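Local coordinates for phosphotriesterase homology protein (Escherichia coli, PDB 1BF6) that hydrolyses phosphorylated glyceryl acetates and related esters, as well as aromatic acetates and propionates, and binds two zinc ions per subunit, at residues 6-11 with 47-52; 40-45 with 72-77; 125-130 with 138-143; 55-60 with 80-85. All blocks are in the same frame, centred on the assembly; numbering follows the deposited sequence.

Interaction 1. Residues 6-11 with 47-52. With ZN (zinc ion), chain C.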
loop_
_atom_site.group_PDB
_atom_site.type_symbol
_atom_site.label_atom_id
_atom_site.label_comp_id
_atom_site.label_asym_id
_atom_site.label_seq_id
_atom_site.Cartn_x
_atom_site.Cartn_y
_atom_site.Cartn_z
ATOM N N GLY A 6 16.375 -1.815 7.498
ATOM C CA GLY A 6 16.201 -0.680 6.601
ATOM C C GLY A 6 14.786 -0.135 6.553
ATOM O O GLY A 6 13.882 -0.690 7.176
ATOM N N TYR A 7 14.589 0.946 5.799
ATOM C CA TYR A 7 13.281 1.574 5.652
ATOM C C TYR A 7 12.360 0.774 4.726
ATOM O O TYR A 7 12.822 0.025 3.857
ATOM C CB TYR A 7 13.427 2.984 5.085
ATOM C CG TYR A 7 14.119 3.978 6.000
ATOM C CD1 TYR A 7 13.922 3.943 7.385
ATOM C CD2 TYR A 7 14.904 5.000 5.472
ATOM C CE1 TYR A 7 14.483 4.907 8.213
ATOM C CE2 TYR A 7 15.469 5.964 6.288
ATOM C CZ TYR A 7 15.255 5.916 7.655
ATOM O OH TYR A 7 15.812 6.870 8.465
ATOM N N THR A 8 11.059 0.989 4.893
ATOM C CA THR A 8 10.049 0.310 4.092
ATOM C C THR A 8 9.010 1.307 3.573
ATOM O O THR A 8 8.472 2.114 4.345
ATOM C CB THR A 8 9.299 -0.779 4.941
ATOM O OG1 THR A 8 10.217 -1.791 5.364
ATOM C CG2 THR A 8 8.166 -1.419 4.131
ATOM N N LEU A 9 8.768 1.284 2.258
ATOM C CA LEU A 9 7.737 2.128 1.637
ATOM C C LEU A 9 6.522 1.188 1.678
ATOM O O LEU A 9 6.504 0.164 1.008
ATOM C CB LEU A 9 8.116 2.490 0.197
ATOM C CG LEU A 9 8.856 3.829 0.017
ATOM C CD1 LEU A 9 10.070 3.919 0.920
ATOM C CD2 LEU A 9 9.240 4.019 -1.444
ATOM N N ALA A 10 5.543 1.548 2.499
ATOM C CA ALA A 10 4.357 0.724 2.756
ATOM C C ALA A 10 3.318 0.531 1.653
ATOM O O ALA A 10 2.456 -0.340 1.777
ATOM C CB ALA A 10 3.665 1.226 4.024
ATOM N N HIS A 11 3.397 1.317 0.582
ATOM C CA HIS A 11 2.399 1.225 -0.492
ATOM C C HIS A 11 2.924 1.792 -1.799
ATOM O O HIS A 11 2.867 3.000 -2.022
ATOM C CB HIS A 11 1.148 2.000 -0.091
ATOM C CG HIS A 11 -0.005 1.808 -1.028
ATOM N ND1 HIS A 11 -1.200 1.217 -0.663
ATOM C CD2 HIS A 11 -0.131 2.121 -2.345
ATOM C CE1 HIS A 11 -2.000 1.188 -1.729
ATOM N NE2 HIS A 11 -1.396 1.723 -2.768
ATOM N N VAL A 47 16.477 2.690 2.257
ATOM C CA VAL A 47 15.306 1.848 2.009
ATOM C C VAL A 47 15.760 0.454 1.630
ATOM O O VAL A 47 16.658 0.289 0.797
ATOM C CB VAL A 47 14.411 2.418 0.872
ATOM C CG1 VAL A 47 13.240 1.438 0.564
ATOM C CG2 VAL A 47 13.849 3.779 1.289
ATOM N N ARG A 48 15.131 -0.557 2.226
ATOM C CA ARG A 48 15.476 -1.936 1.921
ATOM C C ARG A 48 14.268 -2.758 1.431
ATOM O O ARG A 48 14.448 -3.736 0.713
ATOM C CB ARG A 48 16.130 -2.608 3.140
ATOM C CG ARG A 48 17.504 -2.041 3.494
ATOM C CD ARG A 48 18.513 -2.366 2.399
ATOM N NE ARG A 48 19.852 -1.841 2.681
ATOM C CZ ARG A 48 20.301 -0.649 2.285
ATOM N NH1 ARG A 48 19.532 0.174 1.580
ATOM N NH2 ARG A 48 21.527 -0.276 2.607
ATOM N N ASN A 49 13.060 -2.314 1.778
ATOM C CA ASN A 49 11.816 -3.018 1.401
ATOM C C ASN A 49 10.752 -2.121 0.774
ATOM O O ASN A 49 10.557 -0.983 1.196
ATOM C CB ASN A 49 11.176 -3.664 2.640
ATOM C CG ASN A 49 12.193 -4.322 3.550
ATOM O OD1 ASN A 49 12.721 -5.389 3.245
ATOM N ND2 ASN A 49 12.500 -3.659 4.659
ATOM N N VAL A 50 9.995 -2.689 -0.165
ATOM C CA VAL A 50 8.894 -1.984 -0.826
ATOM C C VAL A 50 7.732 -2.971 -0.859
ATOM O O VAL A 50 7.907 -4.079 -1.349
ATOM C CB VAL A 50 9.214 -1.581 -2.306
ATOM C CG1 VAL A 50 7.951 -1.017 -2.977
ATOM C CG2 VAL A 50 10.320 -0.509 -2.346
ATOM N N ILE A 51 6.585 -2.560 -0.318
ATOM C CA ILE A 51 5.376 -3.389 -0.307
ATOM C C ILE A 51 4.594 -3.028 -1.585
ATOM O O ILE A 51 4.009 -1.946 -1.694
ATOM C CB ILE A 51 4.496 -3.120 0.944
ATOM C CG1 ILE A 51 5.369 -3.015 2.210
ATOM C CG2 ILE A 51 3.459 -4.260 1.121
ATOM C CD1 ILE A 51 6.247 -4.235 2.499
ATOM N N GLU A 52 4.630 -3.937 -2.549
ATOM C CA GLU A 52 3.982 -3.745 -3.838
ATOM C C GLU A 52 2.484 -4.077 -3.774
ATOM O O GLU A 52 2.093 -5.204 -3.439
ATOM C CB GLU A 52 4.738 -4.560 -4.882
ATOM C CG GLU A 52 4.936 -3.838 -6.213
ATOM C CD GLU A 52 3.750 -3.980 -7.139
ATOM O OE1 GLU A 52 2.873 -4.826 -6.862
ATOM O OE2 GLU A 52 3.700 -3.258 -8.161
HETATM ZN ZN ZN C . -1.849 1.961 -4.987
#
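Strand 7-9 runs parallel to strand 47-52, their axes 4.7 Å apart, and four backbone hydrogen bonds join them. Tyr7 O takes two donors: Arg48 N at 2.9 Å in the carbonyl plane, on a lone pair, and Asn49 N at 3.1 Å nearly along the C=O axis. Two successive amides on one oxygen mark a beta bulge, where the pairing slips by a residue between Tyr7-Val47 and Thr8-Asn49. Beyond it the parallel pattern resumes: Leu9 N donates to Asn49 O (3.1 Å), and Leu9 O receives Ile51 N at 3.0 Å, almost linear at 178°. In further backbone bonds Thr8 pairs with Leu282, Ala10 with Leu239, Arg48 and Val50 with Asn75. These are the first two strands of the TIM-barrel of the phosphotriesterase family. Past the pairing the chain turns at Ala10 and His11 and sends the imidazole, its CG anti to the backbone N, into the metal centre, where NE2 binds zinc at 2.3 Å beside His13, Glu124 and Asp242. On one face Asn49 ND2 reaches Thr8 OG1 at 3.0 Å, the oxygen tilted from the amide plane, and also donates to Asp3 O; the Thr8 side chain crosses Ile51 obliquely, CG2 against CG1. On the other face the Leu9 and Val47 side chains cross at about a right angle, with Leu9 CD1 3.8 Å from Val47 CG2, and Tyr7 CB borders the same methyl. Tyr7 leads its ring away, its hydroxyl bonded to Asp279. Arg48, bent at chi2, folds NH1 back onto Val47 O above the carbonyl plane, and NH1 also donates to Met43 O.

Interaction 2. Residues 40-45 with 72-77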
loop_
_atom_site.group_PDB
_atom_site.type_symbol
_atom_site.label_atom_id
_atom_site.label_comp_id
_atom_site.label_asym_id
_atom_site.label_seq_id
_atom_site.Cartn_x
_atom_site.Cartn_y
_atom_site.Cartn_z
ATOM N N ASN A 40 17.541 1.812 -6.867
ATOM C CA ASN A 40 18.925 2.061 -6.462
ATOM C C ASN A 40 18.997 3.377 -5.679
ATOM O O ASN A 40 19.721 3.474 -4.687
ATOM C CB ASN A 40 19.858 2.121 -7.674
ATOM C CG ASN A 40 20.106 0.759 -8.296
ATOM O OD1 ASN A 40 20.452 0.658 -9.475
ATOM N ND2 ASN A 40 19.961 -0.289 -7.506
ATOM N N ASP A 41 18.224 4.377 -6.109
ATOM C CA ASP A 41 18.184 5.675 -5.425
ATOM C C ASP A 41 17.605 5.486 -4.018
ATOM O O ASP A 41 18.069 6.093 -3.050
ATOM C CB ASP A 41 17.305 6.679 -6.190
ATOM C CG ASP A 41 17.867 7.052 -7.564
ATOM O OD1 ASP A 41 18.975 6.597 -7.931
ATOM O OD2 ASP A 41 17.172 7.800 -8.283
ATOM N N LEU A 42 16.564 4.663 -3.919
ATOM C CA LEU A 42 15.949 4.387 -2.630
ATOM C C LEU A 42 16.960 3.715 -1.693
ATOM O O LEU A 42 17.040 4.060 -0.515
ATOM C CB LEU A 42 14.723 3.477 -2.795
ATOM C CG LEU A 42 13.415 4.071 -3.317
ATOM C CD1 LEU A 42 12.369 2.949 -3.396
ATOM C CD2 LEU A 42 12.932 5.196 -2.420
ATOM N N MET A 43 17.724 2.772 -2.235
ATOM C CA MET A 43 18.730 2.020 -1.478
ATOM C C MET A 43 19.769 2.956 -0.843
ATOM O O MET A 43 20.185 2.745 0.297
ATOM C CB MET A 43 19.444 1.006 -2.395
ATOM C CG MET A 43 18.577 -0.128 -2.972
ATOM S SD MET A 43 18.277 -1.444 -1.802
ATOM C CE MET A 43 19.736 -2.418 -2.004
ATOM N N THR A 44 20.160 4.010 -1.562
ATOM C CA THR A 44 21.157 4.956 -1.030
ATOM C C THR A 44 20.632 5.759 0.174
ATOM O O THR A 44 21.412 6.238 1.005
ATOM C CB THR A 44 21.705 5.906 -2.146
ATOM O OG1 THR A 44 20.810 7.014 -2.302
ATOM C CG2 THR A 44 21.790 5.185 -3.487
ATOM N N ARG A 45 19.312 5.878 0.283
ATOM C CA ARG A 45 18.692 6.610 1.384
ATOM C C ARG A 45 18.222 5.683 2.514
ATOM O O ARG A 45 17.393 6.080 3.338
ATOM C CB ARG A 45 17.493 7.422 0.895
ATOM C CG ARG A 45 17.754 8.342 -0.267
ATOM C CD ARG A 45 18.542 9.574 0.124
ATOM N NE ARG A 45 18.733 10.406 -1.058
ATOM C CZ ARG A 45 19.838 11.081 -1.339
ATOM N NH1 ARG A 45 20.881 11.049 -0.515
ATOM N NH2 ARG A 45 19.921 11.741 -2.482
ATOM N N THR A 72 18.770 -4.838 -8.317
ATOM C CA THR A 72 19.052 -3.830 -7.294
ATOM C C THR A 72 19.282 -4.299 -5.848
ATOM O O THR A 72 19.832 -3.553 -5.034
ATOM C CB THR A 72 17.919 -2.797 -7.271
ATOM O OG1 THR A 72 16.711 -3.420 -6.808
ATOM C CG2 THR A 72 17.668 -2.256 -8.667
ATOM N N GLY A 73 18.835 -5.506 -5.510
ATOM C CA GLY A 73 19.008 -5.986 -4.151
ATOM C C GLY A 73 17.908 -5.517 -3.212
ATOM O O GLY A 73 17.901 -5.861 -2.027
ATOM N N ILE A 74 16.977 -4.712 -3.717
ATOM C CA ILE A 74 15.893 -4.258 -2.866
ATOM C C ILE A 74 14.943 -5.450 -2.662
ATOM O O ILE A 74 14.965 -6.406 -3.440
ATOM C CB ILE A 74 15.150 -3.040 -3.464
ATOM C CG1 ILE A 74 14.455 -2.267 -2.334
ATOM C CG2 ILE A 74 14.187 -3.481 -4.579
ATOM C CD1 ILE A 74 13.946 -0.912 -2.718
ATOM N N ASN A 75 14.216 -5.444 -1.549
ATOM C CA ASN A 75 13.270 -6.521 -1.268
ATOM C C ASN A 75 11.855 -6.063 -1.593
ATOM O O ASN A 75 11.397 -5.026 -1.115
ATOM C CB ASN A 75 13.347 -6.971 0.194
ATOM C CG ASN A 75 12.411 -8.139 0.484
ATOM O OD1 ASN A 75 11.501 -8.038 1.312
ATOM N ND2 ASN A 75 12.628 -9.254 -0.211
ATOM N N VAL A 76 11.157 -6.847 -2.402
ATOM C CA VAL A 76 9.798 -6.496 -2.783
ATOM C C VAL A 76 8.779 -7.508 -2.250
ATOM O O VAL A 76 8.897 -8.709 -2.508
ATOM C CB VAL A 76 9.653 -6.425 -4.316
ATOM C CG1 VAL A 76 8.211 -6.122 -4.688
ATOM C CG2 VAL A 76 10.590 -5.356 -4.891
ATOM N N VAL A 77 7.801 -7.016 -1.496
ATOM C CA VAL A 77 6.747 -7.873 -0.976
ATOM C C VAL A 77 5.548 -7.739 -1.914
ATOM O O VAL A 77 4.956 -6.665 -2.015
ATOM C CB VAL A 77 6.317 -7.473 0.454
ATOM C CG1 VAL A 77 5.145 -8.353 0.920
ATOM C CG2 VAL A 77 7.512 -7.597 1.417
#
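Apolar and sulfur contacts join the last turn of helix 32-44 to the turn that leads from helix 62-72 into strand 75-80. Met43 does most of the touching. Its CG is anti to the carbonyl carbon, and bends at chi2 (-79°) and chi3 (-84°) curl the thioether back over the turn. SD then rests against Ile74, 3.8 Å from its CA and 3.9 Å from its CB, the side chains crossing obliquely. Deeper in, the contact is looser: Leu42 CD1 and Ile74 CD1 approach tip to tip at 4.2 Å. Ile74 reaches there with CG1 anti to the backbone N, and Met39 and Val50 also touch it, while Leu42 packs on Val47.

Contacts between polar and carbon atoms make up the rest. Met43 CE comes within 3.2 Å of Thr72 O and also lies beside Gly73 C. The Asn40 amide crosses Thr72 obliquely, and its ND2 meets CG2 at 3.2 Å, equally close to CB, so the threonine's carbon side faces the amide.

The two segments are not hydrogen-bonded to each other. Thr72 OG1, in the crowded position between backbone N and carbonyl carbon, bonds to Val68 O of its own helix and weakly accepts Ile74 N. Gly73, with phi 85°, turns the chain out of that helix. On the other side Thr44 OG1 donates to Asp41 O, and the Asp41 carboxylate salt-bridges Lys250.

The helix end is probably held on this alpha-to-beta turn of the barrel mainly by shape and dispersion, with a flexible thioether as principal filler and the two threonine hydroxyls bonded within their own helices.

Interaction 3. Residues 125-130 with 138-143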
loop_
_atom_site.group_PDB
_atom_site.type_symbol
_atom_site.label_atom_id
_atom_site.label_comp_id
_atom_site.label_asym_id
_atom_site.label_seq_id
_atom_site.Cartn_x
_atom_site.Cartn_y
_atom_site.Cartn_z
ATOM N N ILE A 125 -6.837 -3.980 -1.272
ATOM C CA ILE A 125 -8.260 -4.225 -1.394
ATOM C C ILE A 125 -9.010 -2.945 -1.114
ATOM O O ILE A 125 -8.919 -2.368 -0.029
ATOM C CB ILE A 125 -8.713 -5.460 -0.559
ATOM C CG1 ILE A 125 -8.512 -5.236 0.929
ATOM C CG2 ILE A 125 -7.878 -6.698 -0.975
ATOM C CD1 ILE A 125 -9.110 -6.362 1.783
ATOM N N GLY A 126 -9.699 -2.455 -2.140
ATOM C CA GLY A 126 -10.395 -1.199 -1.987
ATOM C C GLY A 126 -11.900 -1.118 -2.033
ATOM O O GLY A 126 -12.617 -2.081 -2.336
ATOM N N THR A 127 -12.370 0.058 -1.652
ATOM C CA THR A 127 -13.779 0.380 -1.670
ATOM C C THR A 127 -13.924 1.651 -2.510
ATOM O O THR A 127 -12.940 2.369 -2.756
ATOM C CB THR A 127 -14.349 0.581 -0.250
ATOM O OG1 THR A 127 -13.512 1.484 0.484
ATOM C CG2 THR A 127 -14.441 -0.764 0.494
ATOM N N SER A 128 -15.139 1.904 -2.983
ATOM C CA SER A 128 -15.411 3.067 -3.821
ATOM C C SER A 128 -15.545 4.348 -3.000
ATOM O O SER A 128 -15.560 4.310 -1.768
ATOM C CB SER A 128 -16.680 2.822 -4.655
ATOM O OG SER A 128 -16.455 1.801 -5.610
ATOM N N GLU A 129 -15.637 5.484 -3.684
ATOM C CA GLU A 129 -15.771 6.759 -2.997
ATOM C C GLU A 129 -17.107 6.921 -2.274
ATOM O O GLU A 129 -18.169 6.979 -2.903
ATOM C CB GLU A 129 -15.553 7.919 -3.974
ATOM C CG GLU A 129 -15.625 9.297 -3.316
ATOM C CD GLU A 129 -15.173 10.437 -4.237
ATOM O OE1 GLU A 129 -14.769 10.183 -5.400
ATOM O OE2 GLU A 129 -15.200 11.595 -3.776
ATOM N N GLY A 130 -17.051 6.965 -0.946
ATOM C CA GLY A 130 -18.247 7.159 -0.152
ATOM C C GLY A 130 -19.182 5.970 -0.036
ATOM O O GLY A 130 -20.294 6.105 0.479
ATOM N N LYS A 138 -17.982 -8.346 -0.717
ATOM C CA LYS A 138 -17.657 -9.751 -0.965
ATOM C C LYS A 138 -16.141 -9.949 -1.002
ATOM O O LYS A 138 -15.615 -10.921 -0.449
ATOM C CB LYS A 138 -18.269 -10.185 -2.295
ATOM C CG LYS A 138 -18.115 -11.641 -2.661
ATOM C CD LYS A 138 -18.633 -11.827 -4.089
ATOM C CE LYS A 138 -18.840 -13.269 -4.462
ATOM N NZ LYS A 138 -19.441 -13.327 -5.835
ATOM N N VAL A 139 -15.434 -9.032 -1.666
ATOM C CA VAL A 139 -13.976 -9.135 -1.723
ATOM C C VAL A 139 -13.371 -8.977 -0.303
ATOM O O VAL A 139 -12.470 -9.717 0.069
ATOM C CB VAL A 139 -13.370 -8.116 -2.735
ATOM C CG1 VAL A 139 -11.847 -7.979 -2.524
ATOM C CG2 VAL A 139 -13.630 -8.601 -4.175
ATOM N N PHE A 140 -13.878 -8.031 0.479
ATOM C CA PHE A 140 -13.392 -7.841 1.842
ATOM C C PHE A 140 -13.673 -9.075 2.723
ATOM O O PHE A 140 -12.860 -9.437 3.577
ATOM C CB PHE A 140 -13.982 -6.578 2.457
ATOM C CG PHE A 140 -13.127 -5.351 2.251
ATOM C CD1 PHE A 140 -13.018 -4.761 0.994
ATOM C CD2 PHE A 140 -12.388 -4.813 3.307
ATOM C CE1 PHE A 140 -12.180 -3.653 0.782
ATOM C CE2 PHE A 140 -11.549 -3.704 3.105
ATOM C CZ PHE A 140 -11.444 -3.124 1.839
ATOM N N ILE A 141 -14.808 -9.740 2.505
ATOM C CA ILE A 141 -15.113 -10.946 3.286
ATOM C C ILE A 141 -14.139 -12.065 2.897
ATOM O O ILE A 141 -13.620 -12.779 3.762
ATOM C CB ILE A 141 -16.589 -11.384 3.122
ATOM C CG1 ILE A 141 -17.484 -10.326 3.751
ATOM C CG2 ILE A 141 -16.822 -12.750 3.801
ATOM C CD1 ILE A 141 -18.939 -10.415 3.377
ATOM N N ALA A 142 -13.849 -12.179 1.599
ATOM C CA ALA A 142 -12.912 -13.171 1.103
ATOM C C ALA A 142 -11.528 -12.893 1.692
ATOM O O ALA A 142 -10.806 -13.817 2.043
ATOM C CB ALA A 142 -12.851 -13.127 -0.421
ATOM N N ALA A 143 -11.171 -11.612 1.787
ATOM C CA ALA A 143 -9.876 -11.209 2.338
ATOM C C ALA A 143 -9.794 -11.666 3.801
ATOM O O ALA A 143 -8.792 -12.251 4.212
ATOM C CB ALA A 143 -9.701 -9.689 2.228
#
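The backbone of 125-130 leaves strand 122-126 and becomes a loop after Gly126, while 138-143 is continuous helix, Ile125 and Phe140 being the nearest pair at 7.1 Å between CA atoms. Ile125 points at the helix and carries the contact. Its CG1 sits in the crowded position between backbone N and carbonyl carbon (chi1 64°), which sends CD1 over the Phe140 ring, 3.8 Å from the centroid and 10° off the normal: a CH-pi contact centred on the face. Ile125 CD1 is also wedged against Ala143 CB at 3.4 Å, tighter than usual for two carbons. The other branch, Ile125 CG2, reaches Val139 CG1 more loosely, at 4.4 Å. Strand and helix belong to the beta-alpha-beta unit formed by 122-126, 134-150 and 154-157, part of the TIM-barrel, so this is the hydrophobic layer between barrel wall and outer helix. The Phe140 side chain leaves its helix backbone with chi1 -92°, and its far end swings toward the strand. Phe140 CZ stands 3.2 Å from Ile125 O, and the ring edge at Phe140 CE1 meets Gly126 O in the ring plane at 3.5 Å, where the oxygen probably feels the slightly positive ring hydrogens. Thr127 CG2 lies 3.7 Å from Phe140 CE1, the side chains crossing at about a right angle; Thr127 OG1 bonds to Gln167. Gln167, Leu170 and Leu171 of helix 164-173 also pack against Phe140, and Ile154 against Ile125.

Interaction 4. Residues 55-60 with 80-85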
loop_
_atom_site.group_PDB
_atom_site.type_symbol
_atom_site.label_atom_id
_atom_site.label_comp_id
_atom_site.label_asym_id
_atom_site.label_seq_id
_atom_site.Cartn_x
_atom_site.Cartn_y
_atom_site.Cartn_z
ATOM N N ASN A 55 -2.328 -6.072 -7.419
ATOM C CA ASN A 55 -2.827 -7.447 -7.436
ATOM C C ASN A 55 -2.998 -7.931 -8.891
ATOM O O ASN A 55 -2.797 -7.157 -9.850
ATOM C CB ASN A 55 -4.071 -7.672 -6.543
ATOM C CG ASN A 55 -5.096 -6.566 -6.621
ATOM O OD1 ASN A 55 -5.595 -6.231 -7.694
ATOM N ND2 ASN A 55 -5.478 -6.041 -5.460
ATOM N N ARG A 56 -3.318 -9.209 -9.069
ATOM C CA ARG A 56 -3.405 -9.780 -10.410
ATOM C C ARG A 56 -4.028 -8.957 -11.537
ATOM O O ARG A 56 -3.357 -8.653 -12.525
ATOM C CB ARG A 56 -4.042 -11.175 -10.377
ATOM C CG ARG A 56 -4.016 -11.839 -11.735
ATOM C CD ARG A 56 -4.360 -13.311 -11.662
ATOM N NE ARG A 56 -4.485 -13.868 -13.004
ATOM C CZ ARG A 56 -4.774 -15.138 -13.269
ATOM N NH1 ARG A 56 -4.962 -16.001 -12.280
ATOM N NH2 ARG A 56 -4.916 -15.536 -14.532
ATOM N N TYR A 57 -5.292 -8.585 -11.369
ATOM C CA TYR A 57 -6.020 -7.853 -12.390
ATOM C C TYR A 57 -5.801 -6.344 -12.461
ATOM O O TYR A 57 -6.553 -5.616 -13.119
ATOM C CB TYR A 57 -7.490 -8.251 -12.350
ATOM C CG TYR A 57 -7.650 -9.748 -12.566
ATOM C CD1 TYR A 57 -7.619 -10.298 -13.851
ATOM C CD2 TYR A 57 -7.755 -10.627 -11.477
ATOM C CE1 TYR A 57 -7.678 -11.688 -14.052
ATOM C CE2 TYR A 57 -7.818 -12.012 -11.671
ATOM C CZ TYR A 57 -7.778 -12.533 -12.954
ATOM O OH TYR A 57 -7.836 -13.896 -13.142
ATOM N N MET A 58 -4.746 -5.895 -11.784
ATOM C CA MET A 58 -4.329 -4.504 -11.805
ATOM C C MET A 58 -3.101 -4.472 -12.718
ATOM O O MET A 58 -2.529 -3.411 -12.983
ATOM C CB MET A 58 -3.947 -4.018 -10.400
ATOM C CG MET A 58 -5.125 -3.641 -9.514
ATOM S SD MET A 58 -4.641 -3.389 -7.790
ATOM C CE MET A 58 -4.005 -1.674 -7.860
ATOM N N GLY A 59 -2.702 -5.640 -13.209
ATOM C CA GLY A 59 -1.554 -5.716 -14.096
ATOM C C GLY A 59 -0.256 -6.124 -13.426
ATOM O O GLY A 59 0.828 -5.725 -13.871
ATOM N N ARG A 60 -0.360 -6.931 -12.365
ATOM C CA ARG A 60 0.818 -7.409 -11.645
ATOM C C ARG A 60 1.725 -8.220 -12.570
ATOM O O ARG A 60 1.261 -8.859 -13.518
ATOM C CB ARG A 60 0.389 -8.274 -10.445
ATOM C CG ARG A 60 1.537 -8.750 -9.522
ATOM C CD ARG A 60 1.019 -9.719 -8.439
ATOM N NE ARG A 60 0.569 -10.976 -9.039
ATOM C CZ ARG A 60 -0.417 -11.738 -8.567
ATOM N NH1 ARG A 60 -1.073 -11.398 -7.465
ATOM N NH2 ARG A 60 -0.793 -12.811 -9.248
ATOM N N THR A 80 -1.787 -10.063 -3.090
ATOM C CA THR A 80 -2.868 -10.838 -3.712
ATOM C C THR A 80 -4.190 -10.192 -3.311
ATOM O O THR A 80 -4.338 -9.705 -2.182
ATOM C CB THR A 80 -2.886 -12.346 -3.278
ATOM O OG1 THR A 80 -3.993 -12.997 -3.925
ATOM C CG2 THR A 80 -3.048 -12.500 -1.767
ATOM N N GLY A 81 -5.144 -10.144 -4.242
ATOM C CA GLY A 81 -6.439 -9.565 -3.921
ATOM C C GLY A 81 -7.186 -9.037 -5.131
ATOM O O GLY A 81 -6.875 -9.397 -6.266
ATOM N N TYR A 82 -8.217 -8.245 -4.869
ATOM C CA TYR A 82 -9.017 -7.608 -5.915
ATOM C C TYR A 82 -9.119 -6.127 -5.551
ATOM O O TYR A 82 -9.274 -5.768 -4.376
ATOM C CB TYR A 82 -10.391 -8.276 -6.065
ATOM C CG TYR A 82 -10.320 -9.574 -6.853
ATOM C CD1 TYR A 82 -10.058 -10.793 -6.215
ATOM C CD2 TYR A 82 -10.475 -9.578 -8.247
ATOM C CE1 TYR A 82 -9.947 -11.977 -6.942
ATOM C CE2 TYR A 82 -10.371 -10.759 -8.985
ATOM C CZ TYR A 82 -10.102 -11.956 -8.328
ATOM O OH TYR A 82 -9.943 -13.116 -9.058
ATOM N N TYR A 83 -9.041 -5.279 -6.574
ATOM C CA TYR A 83 -9.016 -3.824 -6.426
ATOM C C TYR A 83 -10.257 -3.084 -5.916
ATOM O O TYR A 83 -10.374 -2.827 -4.724
ATOM C CB TYR A 83 -8.495 -3.235 -7.736
ATOM C CG TYR A 83 -8.058 -1.787 -7.680
ATOM C CD1 TYR A 83 -7.634 -1.201 -6.491
ATOM C CD2 TYR A 83 -8.079 -1.005 -8.835
ATOM C CE1 TYR A 83 -7.247 0.132 -6.454
ATOM C CE2 TYR A 83 -7.692 0.318 -8.813
ATOM C CZ TYR A 83 -7.281 0.886 -7.623
ATOM O OH TYR A 83 -6.945 2.218 -7.617
ATOM N N GLN A 84 -11.111 -2.615 -6.819
ATOM C CA GLN A 84 -12.339 -1.923 -6.440
ATOM C C GLN A 84 -13.389 -2.187 -7.516
ATOM O O GLN A 84 -13.067 -2.692 -8.599
ATOM C CB GLN A 84 -12.131 -0.421 -6.225
ATOM C CG GLN A 84 -11.467 0.292 -7.365
ATOM C CD GLN A 84 -11.438 1.782 -7.149
ATOM O OE1 GLN A 84 -12.475 2.411 -6.957
ATOM N NE2 GLN A 84 -10.244 2.360 -7.180
ATOM N N ASP A 85 -14.628 -1.849 -7.195
ATOM C CA ASP A 85 -15.769 -2.103 -8.069
ATOM C C ASP A 85 -15.593 -1.845 -9.561
ATOM O O ASP A 85 -15.749 -2.763 -10.376
ATOM C CB ASP A 85 -17.011 -1.395 -7.556
ATOM C CG ASP A 85 -18.272 -2.055 -8.046
ATOM O OD1 ASP A 85 -18.694 -3.063 -7.432
ATOM O OD2 ASP A 85 -18.807 -1.613 -9.083
HETATM O O HOH W 1 -6.985 -8.290 -8.859
HETATM O O HOH W 2 -4.323 -11.122 -6.974
#
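Met58 lies across Tyr83 at about a right angle, a Met-aromatic contact in which CE, turned by the bend at chi3, stands over the ring centre, 3.9 Å from the centroid, while SD approaches obliquely. Gln84 CG covers the opposite face of that ring. Tyr57 and Tyr82 run side by side, their planes at 15° but slid so far apart that the rings barely overlap; Tyr57 CD2 and Tyr82 CE2 touch at 3.6 Å. Asn55, its CG in the crowded position, sets CB against Gly81 O at 3.3 Å. Two waters supply the polar bridging. One donates to Asn55 OD1 (2.7 Å) and Gly81 O (2.8 Å) and accepts Tyr57 N; the other accepts Gly81 N and Arg56 N, each at 3.0 Å, and weakly Arg60 NH1. Further out, Asn55 ND2 is held by Ala123 O, Tyr82 OH by Glu103 and His91, and Arg60 by salt bridges to Glu107 and Asp113. These loops follow strands 47-52 and 75-80 at the barrel end bearing the zinc site: Met58 and Tyr83 touch Glu124 of strand 122-126, while Tyr82 packs between helices 97-109 and 134-150.

Overall arrangement
From the N terminus, interaction 1 joins strand 7-12 to strand 47-52, closing a loop that contains helix 32-44. Interaction 2 opens inside that loop, at the end of this helix, and crosses interaction 1 by reaching 72-77; strands 47-52 and 75-80 are neighbours in one sheet. Interaction 4 opens between the segments of interaction 2 and crosses it in turn, spanning helix 62-72 and linking two loops at the zinc end of the barrel. Interaction 3 follows in series, a short closure within one beta-alpha-beta unit, and meets interaction 4 through Gly126 N and Tyr83 O, probably hydrogen-bonded. Interactions 1 and 3 lie on opposite sides of the chain's centre, about 24 Å apart between centres.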